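Local coordinates for protein putative TetR-family transcriptional regulator (Bordetella parapertussis 12822, PDB 3CCY) that probably binds DNA at regulatory sites through an N-terminal helix-turn-helix domain and represses transcription, as TetR-family regulators do, at residues A[87-90]-A[91-95]; A[72-75]-A[76-80]; A[159-162]-A[163-166]; A[128-131]-A[132-135]. All coordinates share one frame; numbering follows the deposited sequence. Where two conformers were deposited one is given.

Each contact is a two-turn stretch within one helix of the mostly helical body that follows the predicted helix-turn-helix of this TetR-type regulator. Contact 2, on helix 58-81, joins contact 1, at the start of helix 87-115, through Val80 CG1, which lies 3.7 Å from Gln93 CB. It also meets contact 4, on helix 122-145, where Leu74 CD2 comes to 3.7 Å from Glu133 CB. Contact 3, on helix 153-168, touches both contact 1 (Val95 CG2 to Phe163 CZ, 3.4 Å) and contact 4 (Phe164 CE2 to Ile135 CA, 3.6 Å). Contacts 2 and 3 do not touch, their nearest atoms being about 8 Å apart. Contact 3 has six residues near the second subunit, contact 1 has Lys88 alone, and contacts 2 and 4 have none.

Contact 1 (A[87-90]-A[91-95]); sequences PKTR and FLQIV
This is an i to i+4 contact within the opening turns of helix 87-115, where Thr89 and Gln93 run side by side and point the same way. The methyl CG2 of Thr89 lies 3.8 Å from CD of the Gln93 amide. Thr89 owes this to its first torsion (chi1 -66°), which sets OG1 beside the backbone N and leaves CG2 anti to that nitrogen, on the side of the following turn. Gln93 continues extended beyond CG, and its CG rests 3.5 Å from Thr89 O, the same carbonyl that accepts its backbone N at 2.8 Å.

Regular alpha-helical bonding is already established here: Phe91 N reaches Pro87 O at 3.1 Å and Ile94 N reaches Arg90 O at 2.9 Å. The proline stands in the first turn of the helix, where its missing N-H costs no bond to a preceding turn. In the TetR-like fold this helix belongs to the C-terminal helical domain. Arg90 bends at chi3 (-52°) and turns back toward the helix start, so that one guanidinium face has Pro87 CA 3.8 Å above its plane, near the rim. Its NH1 bonds to Ser84 O, just ahead of the helix, while NH2 is held by Gln144 OE1 of helix 122-145.

Ile94 folds CG1 to 3.3 Å from Arg90 O, and its side chain packs on Val80 and Leu81 of helix 58-81. Phe91, buried, directs its ring to Phe163, the two planes inclined by about 55°; Lys88 instead forms a salt bridge with Asp195.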
loop_
_atom_site.group_PDB
_atom_site.type_symbol
_atom_site.label_atom_id
_atom_site.label_comp_id
_atom_site.label_asym_id
_atom_site.label_seq_id
_atom_site.Cartn_x
_atom_site.Cartn_y
_atom_site.Cartn_z
ATOM N N PRO A 87 -25.011 -9.071 -9.565
ATOM C CA PRO A 87 -23.630 -9.119 -9.062
ATOM C C PRO A 87 -22.643 -8.123 -9.699
ATOM O O PRO A 87 -21.808 -7.582 -8.980
ATOM C CB PRO A 87 -23.210 -10.576 -9.306
ATOM C CG PRO A 87 -24.496 -11.340 -9.261
ATOM C CD PRO A 87 -25.491 -10.412 -9.952
ATOM N N LYS A 88 -22.707 -7.872 -11.010
ATOM C CA LYS A 88 -21.681 -6.996 -11.609
ATOM C C LYS A 88 -21.864 -5.557 -11.139
ATOM O O LYS A 88 -20.875 -4.858 -10.861
ATOM C CB LYS A 88 -21.581 -7.088 -13.145
ATOM C CG LYS A 88 -20.197 -6.572 -13.684
ATOM C CD LYS A 88 -19.823 -7.037 -15.124
ATOM C CE LYS A 88 -18.691 -6.154 -15.711
ATOM N NZ LYS A 88 -17.839 -6.789 -16.824
ATOM N N THR A 89 -23.122 -5.152 -10.999
ATOM C CA THR A 89 -23.447 -3.820 -10.485
ATOM C C THR A 89 -22.998 -3.637 -9.035
ATOM O O THR A 89 -22.384 -2.619 -8.729
ATOM C CB THR A 89 -24.959 -3.527 -10.656
ATOM O OG1 THR A 89 -25.240 -3.449 -12.065
ATOM C CG2 THR A 89 -25.379 -2.199 -9.985
ATOM N N ARG A 90 -23.340 -4.605 -8.159
ATOM C CA ARG A 90 -22.982 -4.554 -6.731
ATOM C C ARG A 90 -21.497 -4.394 -6.574
ATOM O O ARG A 90 -21.056 -3.615 -5.730
ATOM C CB ARG A 90 -23.468 -5.793 -5.961
ATOM C CG ARG A 90 -25.006 -5.778 -5.631
ATOM C CD ARG A 90 -25.407 -6.765 -4.491
ATOM N NE ARG A 90 -24.904 -8.100 -4.763
ATOM C CZ ARG A 90 -25.568 -9.059 -5.410
ATOM N NH1 ARG A 90 -26.800 -8.868 -5.834
ATOM N NH2 ARG A 90 -24.971 -10.219 -5.619
ATOM N N PHE A 91 -20.711 -5.133 -7.370
ATOM C CA PHE A 91 -19.263 -5.077 -7.280
ATOM C C PHE A 91 -18.763 -3.672 -7.631
ATOM O O PHE A 91 -17.981 -3.089 -6.874
ATOM C CB PHE A 91 -18.548 -6.135 -8.147
ATOM C CG PHE A 91 -17.029 -6.065 -8.066
ATOM C CD1 PHE A 91 -16.353 -6.362 -6.878
ATOM C CD2 PHE A 91 -16.270 -5.698 -9.175
ATOM C CE1 PHE A 91 -14.948 -6.272 -6.811
ATOM C CE2 PHE A 91 -14.888 -5.594 -9.125
ATOM C CZ PHE A 91 -14.206 -5.880 -7.928
ATOM N N LEU A 92 -19.219 -3.138 -8.766
ATOM C CA LEU A 92 -18.810 -1.786 -9.206
ATOM C C LEU A 92 -19.248 -0.728 -8.155
ATOM O O LEU A 92 -18.494 0.187 -7.866
ATOM C CB LEU A 92 -19.423 -1.444 -10.591
ATOM C CG LEU A 92 -19.215 0.005 -11.052
ATOM C CD1 LEU A 92 -17.734 0.347 -11.147
ATOM C CD2 LEU A 92 -19.969 0.350 -12.372
ATOM N N GLN A 93 -20.447 -0.886 -7.585
ATOM C CA GLN A 93 -20.907 0.026 -6.536
ATOM C C GLN A 93 -20.042 -0.023 -5.264
ATOM O O GLN A 93 -19.782 1.002 -4.622
ATOM C CB GLN A 93 -22.403 -0.169 -6.236
ATOM C CG GLN A 93 -23.331 0.418 -7.302
ATOM C CD GLN A 93 -24.812 0.104 -7.064
ATOM O OE1 GLN A 93 -25.698 0.755 -7.648
ATOM N NE2 GLN A 93 -25.095 -0.874 -6.208
ATOM N N ILE A 94 -19.587 -1.214 -4.889
ATOM C CA ILE A 94 -18.663 -1.335 -3.781
ATOM C C ILE A 94 -17.353 -0.597 -4.063
ATOM O O ILE A 94 -16.843 0.119 -3.210
ATOM C CB ILE A 94 -18.328 -2.842 -3.457
ATOM C CG1 ILE A 94 -19.535 -3.534 -2.847
ATOM C CG2 ILE A 94 -17.019 -2.945 -2.594
ATOM C CD1 ILE A 94 -19.377 -5.081 -2.823
ATOM N N VAL A 95 -16.793 -0.753 -5.257
ATOM C CA VAL A 95 -15.524 -0.072 -5.528
ATOM C C VAL A 95 -15.722 1.483 -5.524
ATOM O O VAL A 95 -14.888 2.217 -5.029
ATOM C CB VAL A 95 -14.912 -0.533 -6.879
ATOM C CG1 VAL A 95 -13.558 0.211 -7.172
ATOM C CG2 VAL A 95 -14.722 -2.066 -6.860
#

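Contact 2 (A[72-75]-A[76-80]); sequences SLLE and RCRQV
The salt bridge between Glu75 and Arg78 spans three residues of helix 58-81, with Arg78 NH2 3.0 Å from Glu75 OE2 and an N-H...O angle of 154°. The oxygen sits at the guanidinium edge, in that plane, whereas the donor approaches from above the carboxylate, 45° out of its plane. A nearly eclipsed chi2 of Glu75 (-6°) turns the carboxylate toward the following turn, and its chain crosses that of Arg78 at about a right angle. The guanidinium has a second partner: NE bonds to Tyr137 OH, which ties it to helix 122-145 as well as to its own turn. The ion pair of NH1 with Glu133 is long and weak.

The aliphatic CB of Leu74 lies over one face of the guanidinium, 3.5 Å from Arg78 NH1. The other oxygen of Glu75, OE1, is 3.7 Å from Gln79 CG, with carboxylate and amide planes nearly parallel. Backbone bonds of the i to i+4 kind run throughout, among them Cys77 N to Leu73 O at 3.0 Å.

Arg76, in one of its two conformers, forms a salt bridge with Glu100. Leu73 and Cys77 both pack on Phe98 of helix 87-115 and on Leu134 of helix 122-145, while Leu74 lies against Glu133 and Tyr137, so helix 58-81 packs against both of these C-terminal-domain helices.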
loop_
_atom_site.group_PDB
_atom_site.type_symbol
_atom_site.label_atom_id
_atom_site.label_comp_id
_atom_site.label_asym_id
_atom_site.label_seq_id
_atom_site.Cartn_x
_atom_site.Cartn_y
_atom_site.Cartn_z
ATOM N N SER A 72 -18.378 2.705 9.751
ATOM C CA SER A 72 -19.079 3.412 8.666
ATOM C C SER A 72 -18.951 2.689 7.321
ATOM O O SER A 72 -19.939 2.521 6.587
ATOM C CB SER A 72 -18.542 4.828 8.544
ATOM O OG SER A 72 -19.550 5.707 8.098
ATOM N N LEU A 73 -17.731 2.261 7.003
ATOM C CA LEU A 73 -17.461 1.578 5.769
ATOM C C LEU A 73 -18.292 0.273 5.693
ATOM O O LEU A 73 -18.892 -0.038 4.656
ATOM C CB LEU A 73 -15.963 1.291 5.690
ATOM C CG LEU A 73 -15.260 1.045 4.369
ATOM C CD1 LEU A 73 -15.863 1.806 3.185
ATOM C CD2 LEU A 73 -13.757 1.377 4.543
ATOM N N LEU A 74 -18.315 -0.478 6.797
ATOM C CA LEU A 74 -19.090 -1.713 6.879
ATOM C C LEU A 74 -20.586 -1.489 6.673
ATOM O O LEU A 74 -21.212 -2.231 5.939
ATOM C CB LEU A 74 -18.836 -2.451 8.214
ATOM C CG LEU A 74 -17.481 -3.197 8.306
ATOM C CD1 LEU A 74 -17.238 -3.662 9.742
ATOM C CD2 LEU A 74 -17.384 -4.411 7.352
ATOM N N GLU A 75 -21.151 -0.463 7.302
ATOM C CA GLU A 75 -22.579 -0.214 7.166
ATOM C C GLU A 75 -22.892 0.181 5.736
ATOM O O GLU A 75 -23.832 -0.344 5.158
ATOM C CB GLU A 75 -23.092 0.855 8.127
ATOM C CG GLU A 75 -24.522 0.612 8.697
ATOM C CD GLU A 75 -25.331 -0.611 8.114
ATOM O OE1 GLU A 75 -26.016 -0.446 7.060
ATOM O OE2 GLU A 75 -25.324 -1.717 8.757
ATOM N N ARG A 76 -22.075 1.052 5.145
ATOM C CA ARG A 76 -22.363 1.505 3.796
ATOM C C ARG A 76 -22.235 0.401 2.763
ATOM O O ARG A 76 -23.031 0.355 1.828
ATOM C CB ARG A 76 -21.617 2.794 3.484
ATOM C CG ARG A 76 -22.149 3.907 4.419
ATOM C CD ARG A 76 -21.421 5.203 4.318
ATOM N NE ARG A 76 -21.647 5.831 3.024
ATOM C CZ ARG A 76 -20.874 6.781 2.519
ATOM N NH1 ARG A 76 -19.845 7.230 3.221
ATOM N NH2 ARG A 76 -21.124 7.255 1.307
ATOM N N CYS A 77 -21.269 -0.499 2.965
ATOM C CA CYS A 77 -21.117 -1.718 2.159
ATOM C C CYS A 77 -22.368 -2.583 2.198
ATOM O O CYS A 77 -22.785 -3.151 1.188
ATOM C CB CYS A 77 -19.967 -2.578 2.686
ATOM S SG CYS A 77 -18.365 -2.172 2.081
ATOM N N ARG A 78 -22.911 -2.757 3.389
ATOM C CA ARG A 78 -24.115 -3.545 3.551
ATOM C C ARG A 78 -25.275 -2.949 2.763
ATOM O O ARG A 78 -25.994 -3.691 2.085
ATOM C CB ARG A 78 -24.499 -3.687 5.033
ATOM C CG ARG A 78 -23.591 -4.638 5.772
ATOM C CD ARG A 78 -23.979 -4.769 7.274
ATOM N NE ARG A 78 -22.748 -5.122 7.997
ATOM C CZ ARG A 78 -22.198 -4.371 8.953
ATOM N NH1 ARG A 78 -21.079 -4.793 9.544
ATOM N NH2 ARG A 78 -22.782 -3.225 9.346
ATOM N N GLN A 79 -25.462 -1.632 2.846
ATOM C CA GLN A 79 -26.535 -0.971 2.083
ATOM C C GLN A 79 -26.364 -1.221 0.585
ATOM O O GLN A 79 -27.336 -1.436 -0.115
ATOM C CB GLN A 79 -26.586 0.535 2.316
ATOM C CG GLN A 79 -26.751 1.011 3.732
ATOM C CD GLN A 79 -26.404 2.515 3.863
ATOM O OE1 GLN A 79 -26.978 3.371 3.166
ATOM N NE2 GLN A 79 -25.460 2.835 4.762
ATOM N N VAL A 80 -25.130 -1.166 0.093
ATOM C CA VAL A 80 -24.846 -1.508 -1.287
ATOM C C VAL A 80 -25.203 -2.971 -1.575
ATOM O O VAL A 80 -25.894 -3.258 -2.562
ATOM C CB VAL A 80 -23.373 -1.205 -1.656
ATOM C CG1 VAL A 80 -23.003 -1.787 -3.005
ATOM C CG2 VAL A 80 -23.130 0.311 -1.703
#

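Contact 3 (A[159-162]-A[163-166])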
loop_
_atom_site.group_PDB
_atom_site.type_symbol
_atom_site.label_atom_id
_atom_site.label_comp_id
_atom_site.label_asym_id
_atom_site.label_seq_id
_atom_site.Cartn_x
_atom_site.Cartn_y
_atom_site.Cartn_z
ATOM N N ASP A 159 -6.800 -13.480 -5.155
ATOM C CA ASP A 159 -7.383 -12.564 -6.139
ATOM C C ASP A 159 -7.981 -11.334 -5.441
ATOM O O ASP A 159 -7.875 -10.203 -5.941
ATOM C CB ASP A 159 -8.470 -13.271 -6.996
ATOM C CG ASP A 159 -7.892 -14.404 -7.868
ATOM O OD1 ASP A 159 -6.674 -14.405 -8.126
ATOM O OD2 ASP A 159 -8.641 -15.300 -8.306
ATOM N N THR A 160 -8.667 -11.574 -4.319
ATOM C CA THR A 160 -9.215 -10.508 -3.516
ATOM C C THR A 160 -8.165 -9.507 -3.007
ATOM O O THR A 160 -8.371 -8.302 -3.079
ATOM C CB THR A 160 -10.057 -11.097 -2.347
ATOM O OG1 THR A 160 -11.012 -12.019 -2.909
ATOM C CG2 THR A 160 -10.775 -9.993 -1.615
HETATM N N MSE A 161 -7.048 -10.010 -2.491
HETATM C CA MSE A 161 -6.020 -9.143 -1.941
HETATM C C MSE A 161 -5.264 -8.399 -3.072
HETATM O O MSE A 161 -4.788 -7.304 -2.869
HETATM C CB MSE A 161 -5.051 -9.954 -1.040
HETATM C CG MSE A 161 -5.704 -10.589 0.178
HETATM SE SE MSE A 161 -6.864 -9.344 1.125
HETATM C CE MSE A 161 -5.425 -8.336 1.924
ATOM N N LEU A 162 -5.193 -8.989 -4.272
ATOM C CA LEU A 162 -4.584 -8.275 -5.399
ATOM C C LEU A 162 -5.473 -7.108 -5.804
ATOM O O LEU A 162 -4.993 -5.998 -6.019
ATOM C CB LEU A 162 -4.351 -9.198 -6.578
ATOM C CG LEU A 162 -3.191 -10.189 -6.357
ATOM C CD1 LEU A 162 -3.200 -11.317 -7.398
ATOM C CD2 LEU A 162 -1.764 -9.471 -6.289
ATOM N N PHE A 163 -6.777 -7.370 -5.836
ATOM C CA PHE A 163 -7.727 -6.311 -5.996
ATOM C C PHE A 163 -7.590 -5.191 -4.940
ATOM O O PHE A 163 -7.540 -4.027 -5.323
ATOM C CB PHE A 163 -9.155 -6.825 -6.012
ATOM C CG PHE A 163 -10.134 -5.704 -5.928
ATOM C CD1 PHE A 163 -10.403 -4.936 -7.063
ATOM C CD2 PHE A 163 -10.665 -5.320 -4.704
ATOM C CE1 PHE A 163 -11.247 -3.832 -6.985
ATOM C CE2 PHE A 163 -11.493 -4.202 -4.632
ATOM C CZ PHE A 163 -11.771 -3.482 -5.776
ATOM N N PHE A 164 -7.642 -5.537 -3.644
ATOM C CA PHE A 164 -7.432 -4.529 -2.574
ATOM C C PHE A 164 -6.199 -3.644 -2.728
ATOM O O PHE A 164 -6.241 -2.448 -2.474
ATOM C CB PHE A 164 -7.484 -5.142 -1.176
ATOM C CG PHE A 164 -8.891 -5.195 -0.630
ATOM C CD1 PHE A 164 -9.579 -4.015 -0.343
ATOM C CD2 PHE A 164 -9.553 -6.410 -0.481
ATOM C CE1 PHE A 164 -10.906 -4.040 0.139
ATOM C CE2 PHE A 164 -10.886 -6.439 -0.011
ATOM C CZ PHE A 164 -11.547 -5.262 0.298
ATOM N N GLY A 165 -5.099 -4.252 -3.105
ATOM C CA GLY A 165 -3.873 -3.525 -3.471
ATOM C C GLY A 165 -4.095 -2.412 -4.473
ATOM O O GLY A 165 -3.588 -1.308 -4.260
HETATM N N MSE A 166 -4.795 -2.692 -5.580
HETATM C CA MSE A 166 -5.094 -1.629 -6.560
HETATM C C MSE A 166 -5.742 -0.429 -5.944
HETATM O O MSE A 166 -5.360 0.704 -6.251
HETATM C CB MSE A 166 -6.096 -2.077 -7.628
HETATM C CG MSE A 166 -5.641 -3.172 -8.481
HETATM SE SE MSE A 166 -7.021 -3.373 -9.918
HETATM C CE MSE A 166 -7.254 -5.153 -9.803
#
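A Met-aromatic contact within a single helix is the most unusual feature here: the SE atom of Met161, a selenomethionine, lies 5.5 Å from the centroid of the Phe164 ring and 4.3 Å from Phe164 CD2. Its direction is 62° off the ring normal, which makes the approach oblique. Phe164 has chi1 -87°, which brings CD2 to 3.4 Å from Thr160 O; the ring meets that carbonyl obliquely too. Thr160 and Phe164 lie side by side and point the same way, the methyl CG2 of Thr160 being 3.9 Å from Phe164 CE2.

Phe163 instead carries CG anti to the backbone N (chi1 170°). Phe163 CB is 3.4 Å from Thr160 O, which lies at the edge of the Phe163 ring. Both backbone N atoms are nonetheless bonded regularly: Phe163 N to Asp159 O at 3.0 Å and Phe164 N to Thr160 O at 2.9 Å. The bond from Met166 N to Leu162 O is weak, at 3.3 Å.

Residues 159-166 are all buried; they belong to a helix of the TetR-like C-terminal domain that also faces the second subunit, as one would expect of a family that usually acts as dimers. Phe163 is edge-to-face with Phe193, while Phe164 packs on Ile135, Val138 and Phe98. On the dimer side, Asp159 forms a salt bridge with Arg188 of the second subunit, Met161 packs on Trp173 of that subunit, and Met166 meets Met166 of the same partner chain.

Contact 4 (A[128-131]-A[132-135])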
loop_
_atom_site.group_PDB
_atom_site.type_symbol
_atom_site.label_atom_id
_atom_site.label_comp_id
_atom_site.label_asym_id
_atom_site.label_seq_id
_atom_site.Cartn_x
_atom_site.Cartn_y
_atom_site.Cartn_z
ATOM N N ILE A 128 -8.911 -5.493 13.413
ATOM C CA ILE A 128 -8.493 -6.442 12.381
ATOM C C ILE A 128 -9.688 -7.331 11.991
ATOM O O ILE A 128 -9.836 -7.699 10.824
ATOM C CB ILE A 128 -7.297 -7.334 12.837
ATOM C CG1 ILE A 128 -6.004 -6.505 12.849
ATOM C CG2 ILE A 128 -7.086 -8.510 11.851
ATOM C CD1 ILE A 128 -4.839 -7.152 13.627
ATOM N N ALA A 129 -10.516 -7.687 12.973
ATOM C CA ALA A 129 -11.698 -8.485 12.688
ATOM C C ALA A 129 -12.675 -7.744 11.759
ATOM O O ALA A 129 -13.284 -8.353 10.885
ATOM C CB ALA A 129 -12.388 -8.896 13.958
ATOM N N LYS A 130 -12.839 -6.439 11.970
ATOM C CA LYS A 130 -13.708 -5.623 11.122
ATOM C C LYS A 130 -13.167 -5.465 9.710
ATOM O O LYS A 130 -13.932 -5.446 8.761
ATOM C CB LYS A 130 -13.998 -4.286 11.776
ATOM C CG LYS A 130 -14.970 -4.438 12.959
ATOM C CD LYS A 130 -15.122 -3.141 13.732
ATOM C CE LYS A 130 -16.050 -3.303 14.941
ATOM N NZ LYS A 130 -17.459 -3.076 14.544
ATOM N N GLN A 131 -11.842 -5.358 9.583
ATOM C CA GLN A 131 -11.188 -5.302 8.288
ATOM C C GLN A 131 -11.394 -6.619 7.532
ATOM O O GLN A 131 -11.539 -6.631 6.330
ATOM C CB GLN A 131 -9.686 -5.021 8.467
ATOM C CG GLN A 131 -9.331 -3.529 8.482
ATOM C CD GLN A 131 -7.834 -3.289 8.681
ATOM O OE1 GLN A 131 -7.172 -4.030 9.402
ATOM N NE2 GLN A 131 -7.303 -2.262 8.038
ATOM N N ARG A 132 -11.399 -7.727 8.257
ATOM C CA ARG A 132 -11.648 -9.032 7.645
ATOM C C ARG A 132 -13.091 -9.156 7.110
ATOM O O ARG A 132 -13.317 -9.739 6.045
ATOM C CB ARG A 132 -11.356 -10.129 8.649
ATOM C CG ARG A 132 -9.883 -10.487 8.745
ATOM C CD ARG A 132 -9.689 -11.460 9.881
ATOM N NE ARG A 132 -8.282 -11.711 10.184
ATOM C CZ ARG A 132 -7.817 -11.953 11.410
ATOM N NH1 ARG A 132 -8.647 -11.939 12.456
ATOM N NH2 ARG A 132 -6.520 -12.186 11.595
ATOM N N GLU A 133 -14.054 -8.596 7.845
ATOM C CA GLU A 133 -15.442 -8.502 7.383
ATOM C C GLU A 133 -15.566 -7.795 6.037
ATOM O O GLU A 133 -16.287 -8.242 5.160
ATOM C CB GLU A 133 -16.310 -7.763 8.418
ATOM C CG GLU A 133 -16.438 -8.496 9.721
ATOM C CD GLU A 133 -17.395 -7.805 10.692
ATOM O OE1 GLU A 133 -18.545 -7.528 10.305
ATOM O OE2 GLU A 133 -16.995 -7.527 11.833
ATOM N N LEU A 134 -14.873 -6.665 5.917
ATOM C CA LEU A 134 -14.871 -5.830 4.757
ATOM C C LEU A 134 -14.266 -6.543 3.561
ATOM O O LEU A 134 -14.854 -6.548 2.484
ATOM C CB LEU A 134 -14.038 -4.602 5.049
ATOM C CG LEU A 134 -14.021 -3.528 3.973
ATOM C CD1 LEU A 134 -15.353 -2.803 3.938
ATOM C CD2 LEU A 134 -12.847 -2.570 4.299
ATOM N N ILE A 135 -13.097 -7.134 3.771
ATOM C CA ILE A 135 -12.477 -7.998 2.790
ATOM C C ILE A 135 -13.440 -9.124 2.331
ATOM O O ILE A 135 -13.550 -9.407 1.127
ATOM C CB ILE A 135 -11.167 -8.562 3.366
ATOM C CG1 ILE A 135 -10.183 -7.409 3.589
ATOM C CG2 ILE A 135 -10.561 -9.684 2.462
ATOM C CD1 ILE A 135 -8.896 -7.792 4.197
#
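Ile128 lays its methyl CG2 over the centre of the Arg132 guanidinium, one turn further along helix 122-145, standing 3.5 Å above the plane and the same distance from CZ. The methyl is anti to the backbone N (CG1 has chi1 -74°), which turns it toward the following turn. Arg132 runs extended from CG to NE, and its chain slants across Ile128 so that the flat group comes to lie against the methyl.

Lys130 and Glu133 lie alongside each other, pointing the same way, with Lys130 CG 3.9 Å from Glu133 OE2. Their charged ends stay apart, Lys130 NZ being 5.2 Å from Glu133 OE2, and the lysine instead makes a salt bridge with Asp71 of helix 58-81.

These are i to i+4 and i to i+3 neighbours on a helix of the TetR-like C-terminal domain, with regular backbone bonding such as Ile135 N to Gln131 O at 3.0 Å, nearly straight at 176°. Ile135 brings CG1 to 3.2 Å from Gln131 O and packs on Thr160 and Met161 of helix 153-168. Leu134 faces Phe98, while Ile128 touches Leu116.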